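PDB 7LHV: sulfate transporter 4.1, chloroplastic from Arabidopsis thaliana, which carries sulfate across the membrane together with protons as an H(+)/sulfate cotransporter, and may help to regulate sulfate assimilation. Local coordinates for residues V110-S115 with A287-G292; S216-G221 with G444-D449; F258-L263 with T297-V302; V266-M271 with V438-S443; T291-G296 with C432-I437. All coordinates share one frame; numbering follows the deposited sequence.

How the interactions relate
All five contacts lie in the sulfate permease part of the chain, and together they join helices 91-119, 206-229, 255-277, 284-300 and 431-443. Interactions 1 and 5 are closest, their centres 7 Å apart; both use helix 284-300 and share T291 and G292. Centre to centre, interaction 3 is 8 Å and interaction 4 is 10 Å from interaction 5, and interaction 2, where helix 206-229 meets the turn after helix 431-443, is 12 Å from interaction 4. Along the chain the segments of interactions 1 and 4 alternate, interaction 5 falls between the segments of interaction 4, and interactions 3, 4 and 5 fall between those of interaction 2. Helix 431-443 thus returns late to pack among earlier helices.

Interaction 1 of 5, residues V110-S115 with A287-G292; sequences VPQAMS and AAPLTG
P111 and P289 meet ring against ring where two transmembrane helices of the SLC26/SulP fold, 91-119 and 284-300, cross at 72° with the short axes 8.9 Å apart. Both are kinked here: a proline has no N-H to give to the turn before, and L290 N makes no such bond either. The CB of P111 sits over the P289 backbone, 4.0 Å from P289 O. One atom further on, P111 CG comes closer, 3.8 Å from P289 CB and 3.9 Å from L290 N, with the CB of L290 at the border of the patch. The same P111 CG is 4.2 Å from P289 CG, and Q112 adds its CG, 4.3 Å from P289 CB. Further out, Q112 OE1 makes a weak hydrogen bond with R393 NH1, and the side chain is about 5 Å from a bound sulfate ion, which may mark an anion pocket. No hydrogen bond joins the two segments. Within helix 91-119, S115 OG bonds to P111 O at 2.8 Å from above the carbonyl plane, on the face opposite to S115 N.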
# COMPACT_ATOMS: atom_id res chain seq x y z
N VAL A 110 22.54 -32.40 6.27
CA VAL A 110 23.93 -32.10 6.64
C VAL A 110 24.71 -31.53 5.45
O VAL A 110 25.24 -30.41 5.55
CB VAL A 110 24.63 -33.34 7.23
CG1 VAL A 110 26.11 -33.08 7.39
CG2 VAL A 110 24.01 -33.72 8.56
N PRO A 111 24.79 -32.23 4.31
CA PRO A 111 25.50 -31.63 3.16
C PRO A 111 24.84 -30.36 2.66
O PRO A 111 25.54 -29.42 2.27
CB PRO A 111 25.46 -32.74 2.11
CG PRO A 111 24.28 -33.54 2.45
CD PRO A 111 24.22 -33.54 3.94
N GLN A 112 23.51 -30.31 2.66
CA GLN A 112 22.82 -29.10 2.25
C GLN A 112 23.10 -27.95 3.20
O GLN A 112 23.24 -26.80 2.77
CB GLN A 112 21.31 -29.35 2.14
CG GLN A 112 20.88 -29.96 0.83
CD GLN A 112 19.40 -29.80 0.58
OE1 GLN A 112 18.62 -29.60 1.51
NE2 GLN A 112 19.00 -29.89 -0.68
N ALA A 113 23.18 -28.24 4.50
CA ALA A 113 23.50 -27.20 5.47
C ALA A 113 24.88 -26.62 5.21
O ALA A 113 25.06 -25.39 5.18
CB ALA A 113 23.41 -27.76 6.89
N MET A 114 25.88 -27.48 5.00
CA MET A 114 27.22 -26.97 4.72
C MET A 114 27.26 -26.19 3.41
O MET A 114 27.91 -25.14 3.31
CB MET A 114 28.24 -28.10 4.70
CG MET A 114 28.46 -28.77 6.05
SD MET A 114 29.72 -30.05 5.99
CE MET A 114 28.84 -31.35 5.13
N SER A 115 26.56 -26.69 2.38
CA SER A 115 26.55 -26.01 1.09
C SER A 115 25.91 -24.63 1.19
O SER A 115 26.41 -23.66 0.61
CB SER A 115 25.83 -26.87 0.06
OG SER A 115 26.43 -28.15 -0.05
N ALA A 287 19.11 -38.88 -0.64
CA ALA A 287 20.47 -39.40 -0.67
C ALA A 287 21.33 -38.74 -1.75
O ALA A 287 22.54 -38.98 -1.77
CB ALA A 287 20.45 -40.91 -0.88
N ALA A 288 20.74 -37.94 -2.63
CA ALA A 288 21.51 -37.31 -3.69
C ALA A 288 22.58 -36.35 -3.17
O ALA A 288 23.75 -36.49 -3.59
CB ALA A 288 20.57 -36.62 -4.68
N PRO A 289 22.28 -35.38 -2.29
CA PRO A 289 23.36 -34.48 -1.85
C PRO A 289 24.49 -35.19 -1.12
O PRO A 289 25.65 -34.81 -1.29
CB PRO A 289 22.62 -33.49 -0.93
CG PRO A 289 21.41 -34.20 -0.50
CD PRO A 289 21.00 -35.02 -1.68
N LEU A 290 24.19 -36.22 -0.33
CA LEU A 290 25.24 -36.94 0.37
C LEU A 290 26.09 -37.75 -0.60
O LEU A 290 27.32 -37.67 -0.59
CB LEU A 290 24.64 -37.85 1.44
CG LEU A 290 25.63 -38.82 2.09
CD1 LEU A 290 26.72 -38.06 2.83
CD2 LEU A 290 24.91 -39.77 3.03
N THR A 291 25.43 -38.52 -1.48
CA THR A 291 26.14 -39.44 -2.36
C THR A 291 27.19 -38.71 -3.18
O THR A 291 28.33 -39.17 -3.30
CB THR A 291 25.15 -40.17 -3.27
OG1 THR A 291 24.25 -40.94 -2.48
CG2 THR A 291 25.89 -41.08 -4.23
N GLY A 292 26.83 -37.54 -3.72
CA GLY A 292 27.78 -36.78 -4.50
C GLY A 292 29.06 -36.50 -3.73
O GLY A 292 30.16 -36.74 -4.23

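Interaction 2 of 5, residues S216-G221 with G444-D449; sequences SAIVIG and GLVDYD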
# COMPACT_ATOMS: atom_id res chain seq x y z
N SER A 216 16.26 -15.14 -8.20
CA SER A 216 17.22 -15.46 -7.15
C SER A 216 17.90 -16.79 -7.41
O SER A 216 19.09 -16.94 -7.14
CB SER A 216 16.52 -15.47 -5.79
OG SER A 216 16.14 -14.16 -5.41
N ALA A 217 17.16 -17.78 -7.91
CA ALA A 217 17.76 -19.07 -8.22
C ALA A 217 18.80 -18.95 -9.32
O ALA A 217 19.88 -19.55 -9.24
CB ALA A 217 16.67 -20.07 -8.61
N ILE A 218 18.49 -18.18 -10.37
CA ILE A 218 19.47 -17.98 -11.44
C ILE A 218 20.71 -17.27 -10.90
O ILE A 218 21.85 -17.62 -11.24
CB ILE A 218 18.84 -17.23 -12.62
CG1 ILE A 218 17.81 -18.11 -13.32
CG2 ILE A 218 19.91 -16.80 -13.61
CD1 ILE A 218 17.02 -17.39 -14.37
N VAL A 219 20.51 -16.26 -10.06
CA VAL A 219 21.64 -15.53 -9.47
C VAL A 219 22.48 -16.46 -8.61
O VAL A 219 23.72 -16.41 -8.64
CB VAL A 219 21.14 -14.32 -8.67
CG1 VAL A 219 22.23 -13.78 -7.77
CG2 VAL A 219 20.66 -13.23 -9.62
N ILE A 220 21.84 -17.33 -7.83
CA ILE A 220 22.56 -18.27 -6.98
C ILE A 220 23.40 -19.22 -7.82
O ILE A 220 24.57 -19.48 -7.51
CB ILE A 220 21.58 -19.02 -6.07
CG1 ILE A 220 21.03 -18.11 -4.98
CG2 ILE A 220 22.25 -20.22 -5.44
CD1 ILE A 220 19.78 -18.64 -4.32
N GLY A 221 22.81 -19.76 -8.89
CA GLY A 221 23.57 -20.65 -9.75
C GLY A 221 24.75 -19.97 -10.41
O GLY A 221 25.85 -20.53 -10.46
N GLY A 444 15.64 -26.55 -9.16
CA GLY A 444 14.21 -26.71 -9.03
C GLY A 444 13.46 -25.45 -8.65
O GLY A 444 12.22 -25.45 -8.68
N LEU A 445 14.17 -24.39 -8.28
CA LEU A 445 13.54 -23.12 -7.93
C LEU A 445 13.27 -22.23 -9.13
O LEU A 445 12.52 -21.26 -9.00
CB LEU A 445 14.40 -22.36 -6.92
CG LEU A 445 14.69 -23.04 -5.59
CD1 LEU A 445 15.47 -22.12 -4.68
CD2 LEU A 445 13.39 -23.48 -4.92
N VAL A 446 13.84 -22.54 -10.30
CA VAL A 446 13.57 -21.77 -11.51
C VAL A 446 12.22 -22.26 -12.03
O VAL A 446 12.13 -23.24 -12.76
CB VAL A 446 14.67 -21.94 -12.56
CG1 VAL A 446 14.38 -21.07 -13.77
CG2 VAL A 446 16.02 -21.58 -11.97
N ASP A 447 11.16 -21.55 -11.64
CA ASP A 447 9.80 -22.07 -11.77
C ASP A 447 9.12 -21.47 -12.99
O ASP A 447 8.23 -20.62 -12.91
CB ASP A 447 9.03 -21.80 -10.48
CG ASP A 447 7.69 -22.49 -10.45
OD1 ASP A 447 7.66 -23.72 -10.29
OD2 ASP A 447 6.67 -21.79 -10.54
N TYR A 448 9.57 -21.93 -14.16
CA TYR A 448 9.01 -21.49 -15.43
C TYR A 448 7.65 -22.11 -15.72
O TYR A 448 6.92 -21.59 -16.58
CB TYR A 448 9.97 -21.82 -16.58
CG TYR A 448 10.29 -23.29 -16.70
CD1 TYR A 448 11.28 -23.87 -15.92
CD2 TYR A 448 9.60 -24.11 -17.58
CE1 TYR A 448 11.58 -25.21 -16.02
CE2 TYR A 448 9.89 -25.45 -17.69
CZ TYR A 448 10.88 -26.00 -16.90
OH TYR A 448 11.17 -27.34 -17.01
N ASP A 449 7.29 -23.20 -15.04
CA ASP A 449 5.97 -23.79 -15.23
C ASP A 449 4.87 -22.81 -14.83
O ASP A 449 3.85 -22.71 -15.51
CB ASP A 449 5.86 -25.09 -14.43
CG ASP A 449 6.19 -26.31 -15.26
OD1 ASP A 449 6.37 -26.16 -16.49
OD2 ASP A 449 6.27 -27.41 -14.69
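Where A217 meets L445 and V446 no flat side chain takes part, so there are no ring faces or edges to match: methyl and methylene groups do all the touching. A217 points its CB toward 444-449, with L445 CB at 3.6 Å and V446 CG2 at 3.7 Å, so this one methyl sits against two consecutive residues. V446 has CG1 anti to the backbone N (chi1 -177°), which puts CG2 beside that nitrogen and onto helix 206-229. The same CG2 lies 4.1 Å from I218 CG1, and the two branched side chains are turned at about a right angle to each other. This is a helix packed against a turn: helix 206-229, a predicted transmembrane helix of the sulfate permease fold, receives the non-helical link between helices 431-443 and 448-457. The link gains a polar tie just beyond the apolar patch, since D447 N is hydrogen-bonded to S214 OG. On the other side of the patch I220 packs on V438 and V442, the last turns of helix 431-443. The side chain of L445 also lies about 4 Å from a bound sulfate ion.

Interaction 3 of 5, residues F258-L263 with T297-V302; sequences FVMGSL and TTIAKV
M260 reaches across to I299 and A300 where helix 255-277, near its start, meets the end of helix 284-300. These are consecutive transmembrane helices of the SLC26/SulP fold, running in roughly opposite directions as a helical hairpin, and the contact lies near its open end.

The apolar part comes down to one thioether arm. M260 holds CG anti to its backbone nitrogen (chi1 -163°) and stays extended through chi2, which carries the sulfur toward helix 284-300; the bend at chi3 then turns CE onto I299. CE rests 3.7 Å from I299 CG2 and 3.9 Å from I299 CB, so it lies against the branch point rather than at the far end of the isoleucine. The two side chains slide past each other in opposite directions, and CE also comes 4.2 Å from A300 N. Further packing surrounds the arm: its sulfur touches the SG of C432 on helix 431-443, and the side chain also meets P430.

Aromatic contacts bracket the pair. K301 makes a cation-pi interaction with Y428, and F258 stands edge-to-face with F253.

No hydrogen bond crosses between the two segments; the backbone bonds here run along each helix. T297-V302 contains the end of helix 284-300, and K301 is the first residue to leave helical backbone angles. Its N-H is shared between a weak bond to T297 O and one to T298 O at 2.9 Å. The bonding pattern tightens by one residue as the helix finishes, and V302 N bonds to I299 O at 3.2 Å.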
# COMPACT_ATOMS: atom_id res chain seq x y z
N PHE A 258 36.14 -28.14 -12.82
CA PHE A 258 34.96 -28.08 -13.67
C PHE A 258 34.43 -29.47 -13.99
O PHE A 258 33.22 -29.70 -13.96
CB PHE A 258 35.28 -27.32 -14.96
CG PHE A 258 34.06 -26.93 -15.74
CD1 PHE A 258 33.30 -25.83 -15.37
CD2 PHE A 258 33.66 -27.67 -16.84
CE1 PHE A 258 32.18 -25.47 -16.08
CE2 PHE A 258 32.53 -27.31 -17.56
CZ PHE A 258 31.79 -26.21 -17.18
N VAL A 259 35.32 -30.41 -14.30
CA VAL A 259 34.89 -31.77 -14.60
C VAL A 259 34.25 -32.41 -13.37
O VAL A 259 33.20 -33.06 -13.46
CB VAL A 259 36.07 -32.61 -15.13
CG1 VAL A 259 35.72 -34.08 -15.11
CG2 VAL A 259 36.44 -32.17 -16.53
N MET A 260 34.88 -32.23 -12.20
CA MET A 260 34.32 -32.78 -10.98
C MET A 260 32.94 -32.22 -10.69
O MET A 260 32.00 -32.96 -10.38
CB MET A 260 35.27 -32.51 -9.81
CG MET A 260 35.03 -33.37 -8.59
SD MET A 260 36.22 -33.04 -7.28
CE MET A 260 37.32 -34.44 -7.47
N GLY A 261 32.79 -30.90 -10.80
CA GLY A 261 31.50 -30.28 -10.55
C GLY A 261 30.44 -30.72 -11.54
O GLY A 261 29.31 -31.00 -11.16
N SER A 262 30.80 -30.80 -12.83
CA SER A 262 29.84 -31.23 -13.84
C SER A 262 29.38 -32.66 -13.60
O SER A 262 28.18 -32.96 -13.67
CB SER A 262 30.44 -31.08 -15.23
OG SER A 262 29.53 -31.52 -16.23
N LEU A 263 30.32 -33.57 -13.30
CA LEU A 263 29.94 -34.95 -13.04
C LEU A 263 29.07 -35.07 -11.79
O LEU A 263 28.07 -35.80 -11.79
CB LEU A 263 31.18 -35.84 -12.92
CG LEU A 263 32.02 -36.00 -14.18
CD1 LEU A 263 33.29 -36.78 -13.87
CD2 LEU A 263 31.22 -36.68 -15.28
N THR A 297 34.68 -36.82 -2.76
CA THR A 297 35.80 -37.04 -1.84
C THR A 297 36.63 -38.24 -2.27
O THR A 297 37.86 -38.22 -2.18
CB THR A 297 35.27 -37.24 -0.42
OG1 THR A 297 34.55 -36.07 -0.02
CG2 THR A 297 36.42 -37.47 0.54
N THR A 298 35.96 -39.29 -2.77
CA THR A 298 36.68 -40.49 -3.19
C THR A 298 37.72 -40.14 -4.25
O THR A 298 38.90 -40.52 -4.12
CB THR A 298 35.69 -41.52 -3.72
OG1 THR A 298 34.78 -41.89 -2.67
CG2 THR A 298 36.42 -42.76 -4.20
N ILE A 299 37.33 -39.39 -5.27
CA ILE A 299 38.30 -38.97 -6.28
C ILE A 299 39.34 -38.04 -5.67
O ILE A 299 40.52 -38.07 -6.04
CB ILE A 299 37.60 -38.33 -7.50
CG1 ILE A 299 36.69 -39.34 -8.21
CG2 ILE A 299 38.63 -37.78 -8.48
CD1 ILE A 299 35.28 -39.41 -7.69
N ALA A 300 38.93 -37.21 -4.71
CA ALA A 300 39.89 -36.37 -4.02
C ALA A 300 40.88 -37.18 -3.20
O ALA A 300 41.95 -36.67 -2.85
CB ALA A 300 39.17 -35.36 -3.12
N LYS A 301 40.56 -38.44 -2.89
CA LYS A 301 41.44 -39.30 -2.11
C LYS A 301 42.09 -40.39 -2.94
O LYS A 301 42.75 -41.27 -2.37
CB LYS A 301 40.67 -39.93 -0.94
CG LYS A 301 40.16 -38.93 0.08
CD LYS A 301 39.81 -39.61 1.40
CE LYS A 301 41.04 -39.77 2.28
NZ LYS A 301 41.56 -38.46 2.76
N VAL A 302 41.94 -40.36 -4.26
CA VAL A 302 42.54 -41.38 -5.12
C VAL A 302 43.48 -40.71 -6.11
O VAL A 302 44.69 -41.00 -6.12
CB VAL A 302 41.46 -42.19 -5.86
CG1 VAL A 302 42.09 -43.01 -6.98
CG2 VAL A 302 40.72 -43.09 -4.89

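Interaction 4 of 5, residues V266-M271 with V438-S443; sequences VILQVM and VISAVS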
# COMPACT_ATOMS: atom_id res chain seq x y z
N VAL A 266 25.60 -33.74 -12.60
CA VAL A 266 24.87 -34.67 -13.45
C VAL A 266 24.36 -35.85 -12.64
O VAL A 266 23.20 -36.27 -12.78
CB VAL A 266 25.77 -35.13 -14.62
CG1 VAL A 266 25.24 -36.43 -15.22
CG2 VAL A 266 25.85 -34.05 -15.68
N ILE A 267 25.20 -36.41 -11.77
CA ILE A 267 24.78 -37.55 -10.95
C ILE A 267 23.65 -37.14 -10.03
O ILE A 267 22.66 -37.87 -9.87
CB ILE A 267 25.98 -38.11 -10.17
CG1 ILE A 267 26.98 -38.78 -11.12
CG2 ILE A 267 25.51 -39.10 -9.11
CD1 ILE A 267 26.42 -39.97 -11.85
N LEU A 268 23.76 -35.96 -9.40
CA LEU A 268 22.71 -35.50 -8.49
C LEU A 268 21.39 -35.31 -9.22
O LEU A 268 20.34 -35.72 -8.72
CB LEU A 268 23.15 -34.20 -7.82
CG LEU A 268 23.77 -34.29 -6.42
CD1 LEU A 268 24.92 -35.28 -6.41
CD2 LEU A 268 24.23 -32.92 -5.97
N GLN A 269 21.42 -34.69 -10.39
CA GLN A 269 20.19 -34.45 -11.13
C GLN A 269 19.58 -35.75 -11.64
O GLN A 269 18.35 -35.91 -11.63
CB GLN A 269 20.44 -33.47 -12.28
CG GLN A 269 20.31 -32.01 -11.87
CD GLN A 269 20.43 -31.06 -13.04
OE1 GLN A 269 20.85 -31.45 -14.13
NE2 GLN A 269 20.07 -29.80 -12.81
N VAL A 270 20.42 -36.69 -12.07
CA VAL A 270 19.91 -37.99 -12.50
C VAL A 270 19.24 -38.72 -11.34
O VAL A 270 18.15 -39.28 -11.48
CB VAL A 270 21.04 -38.83 -13.12
CG1 VAL A 270 20.68 -40.31 -13.11
CG2 VAL A 270 21.33 -38.37 -14.54
N MET A 271 19.88 -38.70 -10.17
CA MET A 271 19.30 -39.35 -9.00
C MET A 271 17.98 -38.70 -8.62
O MET A 271 17.00 -39.39 -8.30
CB MET A 271 20.28 -39.30 -7.83
CG MET A 271 21.44 -40.26 -7.95
SD MET A 271 22.63 -40.08 -6.61
CE MET A 271 21.70 -40.75 -5.24
N VAL A 438 24.51 -26.98 -4.26
CA VAL A 438 23.71 -25.76 -4.28
C VAL A 438 23.04 -25.57 -5.64
O VAL A 438 21.87 -25.19 -5.73
CB VAL A 438 24.57 -24.53 -3.92
CG1 VAL A 438 23.75 -23.26 -4.02
CG2 VAL A 438 25.11 -24.67 -2.52
N ILE A 439 23.78 -25.83 -6.72
CA ILE A 439 23.21 -25.67 -8.06
C ILE A 439 22.05 -26.64 -8.27
O ILE A 439 21.01 -26.27 -8.81
CB ILE A 439 24.31 -25.87 -9.13
CG1 ILE A 439 25.27 -24.69 -9.12
CG2 ILE A 439 23.69 -26.03 -10.50
CD1 ILE A 439 26.48 -24.90 -10.00
N SER A 440 22.21 -27.89 -7.83
CA SER A 440 21.13 -28.86 -7.94
C SER A 440 19.93 -28.45 -7.09
O SER A 440 18.78 -28.63 -7.51
CB SER A 440 21.63 -30.24 -7.52
OG SER A 440 20.56 -31.17 -7.47
N ALA A 441 20.18 -27.91 -5.90
CA ALA A 441 19.08 -27.48 -5.03
C ALA A 441 18.30 -26.34 -5.65
O ALA A 441 17.06 -26.30 -5.55
CB ALA A 441 19.62 -27.08 -3.67
N VAL A 442 18.98 -25.38 -6.29
CA VAL A 442 18.30 -24.22 -6.85
C VAL A 442 17.82 -24.43 -8.28
O VAL A 442 17.11 -23.56 -8.81
CB VAL A 442 19.19 -22.96 -6.80
CG1 VAL A 442 19.64 -22.70 -5.38
CG2 VAL A 442 20.37 -23.12 -7.73
N SER A 443 18.20 -25.53 -8.94
CA SER A 443 17.68 -25.79 -10.27
C SER A 443 16.17 -25.99 -10.25
O SER A 443 15.49 -25.65 -11.22
CB SER A 443 18.37 -27.01 -10.88
OG SER A 443 17.82 -28.21 -10.36
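S440, Q269 and L268 bury the most surface where helices 255-277 and 431-443 pass each other at -36°, their short axes 9.8 Å apart. S440 faces the other helix directly. Its OG is anti to the backbone nitrogen (chi1 173°) and lies 4.0 Å from L268 CB, while its CB is 4.0 Å from L268 CD2. L268 thus meets the serine with both CB and its CD2 methyl. Q269 stretches its chain out beyond CG and brings NE2 to 3.7 Å from S443 OG, a polar neighbour but too far for a hydrogen bond. That hydroxyl is engaged elsewhere: S443 OG donates to S440 O at 3.0 Å, tilted 31° from the carbonyl plane, and K272 NZ makes weak hydrogen bonds to both oxygens. With an alanine in place of S443, the carbonyl of S440 would probably be left to weaker partners and K272 would lose one of its mates. No hydrogen bond crosses between the two segments; they meet by packing, with a polar approach at S443. Around it, helix 431-443 sits in a bundle: V438 and A441 lean on helix 91-119, V438, I439 and V442 on helix 206-229, and from 266-271, M271 packs onto helix 284-300 at A288 and T291.

Interaction 5 of 5, residues T291-G296 with C432-I437; sequences TGIVLG and CALAAI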
# COMPACT_ATOMS: atom_id res chain seq x y z
N THR A 291 25.43 -38.52 -1.48
CA THR A 291 26.14 -39.44 -2.36
C THR A 291 27.19 -38.71 -3.18
O THR A 291 28.33 -39.17 -3.30
CB THR A 291 25.15 -40.17 -3.27
OG1 THR A 291 24.25 -40.94 -2.48
CG2 THR A 291 25.89 -41.08 -4.23
N GLY A 292 26.83 -37.54 -3.72
CA GLY A 292 27.78 -36.78 -4.50
C GLY A 292 29.06 -36.50 -3.73
O GLY A 292 30.16 -36.74 -4.23
N ILE A 293 28.92 -36.06 -2.48
CA ILE A 293 30.10 -35.86 -1.65
C ILE A 293 30.84 -37.18 -1.48
O ILE A 293 32.05 -37.27 -1.71
CB ILE A 293 29.72 -35.26 -0.29
CG1 ILE A 293 29.16 -33.85 -0.47
CG2 ILE A 293 30.91 -35.27 0.65
CD1 ILE A 293 28.57 -33.29 0.77
N VAL A 294 30.11 -38.24 -1.14
CA VAL A 294 30.72 -39.56 -1.00
C VAL A 294 31.42 -39.94 -2.29
O VAL A 294 32.47 -40.59 -2.28
CB VAL A 294 29.66 -40.60 -0.59
CG1 VAL A 294 30.15 -42.01 -0.85
CG2 VAL A 294 29.30 -40.42 0.88
N LEU A 295 30.88 -39.49 -3.43
CA LEU A 295 31.58 -39.68 -4.69
C LEU A 295 32.80 -38.77 -4.76
O LEU A 295 33.94 -39.24 -4.88
CB LEU A 295 30.64 -39.42 -5.86
CG LEU A 295 31.24 -39.60 -7.25
CD1 LEU A 295 31.57 -41.06 -7.50
CD2 LEU A 295 30.28 -39.08 -8.32
N GLY A 296 32.59 -37.46 -4.62
CA GLY A 296 33.65 -36.51 -4.93
C GLY A 296 34.88 -36.71 -4.08
O GLY A 296 36.00 -36.82 -4.59
N CYS A 432 33.88 -27.74 -4.92
CA CYS A 432 33.07 -27.90 -6.12
C CYS A 432 31.89 -28.84 -5.88
O CYS A 432 30.83 -28.67 -6.49
CB CYS A 432 33.92 -28.40 -7.28
SG CYS A 432 34.60 -30.05 -7.04
N ALA A 433 32.05 -29.81 -4.98
CA ALA A 433 30.92 -30.68 -4.62
C ALA A 433 29.81 -29.88 -3.95
O ALA A 433 28.63 -30.06 -4.27
CB ALA A 433 31.40 -31.81 -3.72
N LEU A 434 30.16 -29.00 -3.01
CA LEU A 434 29.16 -28.17 -2.37
C LEU A 434 28.52 -27.21 -3.37
O LEU A 434 27.31 -26.95 -3.30
CB LEU A 434 29.79 -27.39 -1.21
CG LEU A 434 30.49 -28.23 -0.14
CD1 LEU A 434 30.94 -27.34 1.01
CD2 LEU A 434 29.59 -29.34 0.37
N ALA A 435 29.31 -26.67 -4.29
CA ALA A 435 28.74 -25.82 -5.33
C ALA A 435 27.75 -26.59 -6.19
O ALA A 435 26.69 -26.07 -6.54
CB ALA A 435 29.86 -25.24 -6.20
N ALA A 436 28.08 -27.83 -6.54
CA ALA A 436 27.16 -28.66 -7.32
C ALA A 436 25.89 -28.95 -6.54
O ALA A 436 24.80 -28.98 -7.12
CB ALA A 436 27.85 -29.96 -7.74
N ILE A 437 26.01 -29.17 -5.23
CA ILE A 437 24.83 -29.40 -4.41
C ILE A 437 23.93 -28.17 -4.41
O ILE A 437 22.70 -28.29 -4.53
CB ILE A 437 25.24 -29.81 -2.99
CG1 ILE A 437 25.80 -31.23 -2.99
CG2 ILE A 437 24.05 -29.73 -2.05
CD1 ILE A 437 26.43 -31.62 -1.68
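I293 and A433 bring their CA atoms to 6.0 Å of each other where helices 284-300 and 431-443 run nearly antiparallel, at 156°, with the short axes 9.7 Å apart. I293 carries the contact from its side. CG1 is anti to the carbonyl carbon (chi1 -65°), and chi2 extends the chain so that CD1 points in among the residues of the second helix. There CD1 meets I437 CD1 at 3.7 Å and L434 CD2 at 4.1 Å, while CG1 lies beside the same I437 methyl and 4.4 Å from A433 CB. I437 comes in at about a right angle to I293, one methyl against two carbons, whereas L434 crosses it obliquely. G292 and G296, spaced four residues apart, turn bare backbone toward helix 431-443. A CB modelled on G296 would lie at contact distance, 3.8 Å from A433 CB.

The same residues join the contact to its surroundings. I293 also touches P111, and L434 and I437 touch S115, all on helix 91-119, while A433 and A436 pack on I264 of helix 255-277. The helix pair is therefore covered on more than one side within the transmembrane bundle.

Every touching side chain is buried and aliphatic, and no hydrogen bond crosses between the segments. The pairing thus rests on shape and apolar burial, with no directional bond to fix one helix against the other at this level.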